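Local coordinates for DUF305 domain-containing protein (Deinococcus radiodurans R1, PDB 3BT5), which is of unknown function but adopts an all-helical fold consistent with the ferritin-like clan to which its DUF305 family belongs, at residues L98-E101 / Q102-Q106. Numbering follows the deposited sequence.
Sequences LPVE and QAERQ
Pro-99, the N-cap of helix 100-122 in this all-helical, probably ferritin-like fold, accepts at its O from Ala-103 N, one turn on, at 2.9 Å. Glu-104 N repeats the pattern to Val-100 O at 2.8 Å, whereas the next bond, from Arg-105 N to Glu-101 O, is weak at 3.3 Å. On the outer face of this first turn, the Gln-102 side chain crosses that of Pro-99 obliquely, its NE2 3.5 Å from Pro-99 CG; with CG beside the backbone N (chi1 -67°) and the chain extended beyond it, the amide is carried back to the CG-CD side of the ring. Leu-98, just before the cap, sets CB against the methyl of Ala-103 and reaches with CD1 to 3.9 Å from Gln-106 CG. The Glu-104 chain runs back past the Val-100 carbonyl, bringing OE2 to 3.6 Å from Val-100 CG1. That same OE2 is hydrogen-bonded to Ser-38, beyond helix 11-37, while Met-34 and Arg-37 of that helix pack against Ala-103. Arg-37 NH1 also hydrogen-bonds Leu-98 O, and Gln-106 OE1 accepts from Arg-109 NH1. With an alanine at Glu-104, Ser-38 OG would probably lose this carboxylate partner, and a bridging water one of the two oxygens it joins. That water donates to both Glu-104 OE1, at 2.9 Å, and Glu-101 O, at 3.0 Å.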
loop_
_atom_site.group_PDB
_atom_site.type_symbol
_atom_site.label_atom_id
_atom_site.label_comp_id
_atom_site.label_asym_id
_atom_site.label_seq_id
_atom_site.Cartn_x
_atom_site.Cartn_y
_atom_site.Cartn_z
ATOM N N LEU A 98 8.208 12.283 15.238
ATOM C CA LEU A 98 7.888 11.726 16.560
ATOM C C LEU A 98 9.119 11.034 17.146
ATOM O O LEU A 98 9.991 10.588 16.398
ATOM C CB LEU A 98 6.748 10.705 16.428
ATOM C CG LEU A 98 5.378 11.295 16.059
ATOM C CD1 LEU A 98 4.430 10.152 15.720
ATOM C CD2 LEU A 98 4.830 12.136 17.231
ATOM N N PRO A 99 9.185 10.916 18.484
ATOM C CA PRO A 99 10.239 10.097 19.070
ATOM C C PRO A 99 10.245 8.730 18.398
ATOM O O PRO A 99 9.182 8.201 18.051
ATOM C CB PRO A 99 9.824 9.986 20.556
ATOM C CG PRO A 99 9.023 11.215 20.825
ATOM C CD PRO A 99 8.276 11.467 19.503
ATOM N N VAL A 100 11.422 8.165 18.171
ATOM C CA VAL A 100 11.529 6.981 17.308
ATOM C C VAL A 100 10.637 5.809 17.717
ATOM O O VAL A 100 10.024 5.156 16.869
ATOM C CB VAL A 100 12.984 6.526 17.141
ATOM C CG1 VAL A 100 13.054 5.305 16.250
ATOM C CG2 VAL A 100 13.827 7.646 16.560
ATOM N N GLU A 101 10.557 5.524 19.006
ATOM C CA GLU A 101 9.728 4.412 19.453
ATOM C C GLU A 101 8.254 4.633 19.121
ATOM O O GLU A 101 7.550 3.692 18.731
ATOM C CB GLU A 101 9.933 4.161 20.946
ATOM C CG GLU A 101 11.297 4.650 21.438
ATOM C CD GLU A 101 11.370 6.183 21.599
ATOM O OE1 GLU A 101 10.440 6.778 22.183
ATOM O OE2 GLU A 101 12.357 6.793 21.151
ATOM N N GLN A 102 7.790 5.881 19.221
ATOM C CA GLN A 102 6.421 6.210 18.840
ATOM C C GLN A 102 6.273 6.145 17.317
ATOM O O GLN A 102 5.248 5.678 16.816
ATOM C CB GLN A 102 6.053 7.603 19.335
ATOM C CG GLN A 102 5.962 7.712 20.850
ATOM C CD GLN A 102 5.699 9.135 21.304
ATOM O OE1 GLN A 102 4.930 9.875 20.674
ATOM N NE2 GLN A 102 6.336 9.530 22.408
ATOM N N ALA A 103 7.288 6.595 16.576
ATOM C CA ALA A 103 7.254 6.531 15.111
ATOM C C ALA A 103 7.188 5.092 14.618
ATOM O O ALA A 103 6.492 4.798 13.643
ATOM C CB ALA A 103 8.458 7.241 14.527
ATOM N N GLU A 104 7.893 4.182 15.291
ATOM C CA GLU A 104 7.813 2.773 14.903
ATOM C C GLU A 104 6.413 2.198 15.070
ATOM O O GLU A 104 5.924 1.461 14.187
ATOM C CB GLU A 104 8.806 1.949 15.733
ATOM C CG GLU A 104 10.248 2.255 15.350
ATOM C CD GLU A 104 11.252 1.834 16.397
ATOM O OE1 GLU A 104 10.854 1.567 17.554
ATOM O OE2 GLU A 104 12.442 1.806 16.048
ATOM N N ARG A 105 5.768 2.493 16.199
ATOM C CA ARG A 105 4.405 2.019 16.408
ATOM C C ARG A 105 3.446 2.656 15.423
ATOM O O ARG A 105 2.545 1.979 14.918
ATOM C CB ARG A 105 3.952 2.261 17.847
ATOM C CG ARG A 105 4.707 1.363 18.802
ATOM C CD ARG A 105 4.215 1.520 20.239
ATOM N NE ARG A 105 2.811 1.137 20.383
ATOM C CZ ARG A 105 2.381 -0.114 20.554
ATOM N NH1 ARG A 105 3.246 -1.122 20.595
ATOM N NH2 ARG A 105 1.080 -0.358 20.675
ATOM N N GLN A 106 3.599 3.961 15.181
ATOM C CA GLN A 106 2.755 4.647 14.205
ATOM C C GLN A 106 2.941 4.043 12.812
ATOM O O GLN A 106 1.980 3.887 12.068
ATOM C CB GLN A 106 3.103 6.141 14.179
ATOM C CG GLN A 106 2.321 6.985 15.111
ATOM C CD GLN A 106 0.828 6.932 14.798
ATOM O OE1 GLN A 106 0.112 6.205 15.446
ATOM N NE2 GLN A 106 0.368 7.697 13.781
HETATM O O HOH W 1 8.561 0.955 19.258
#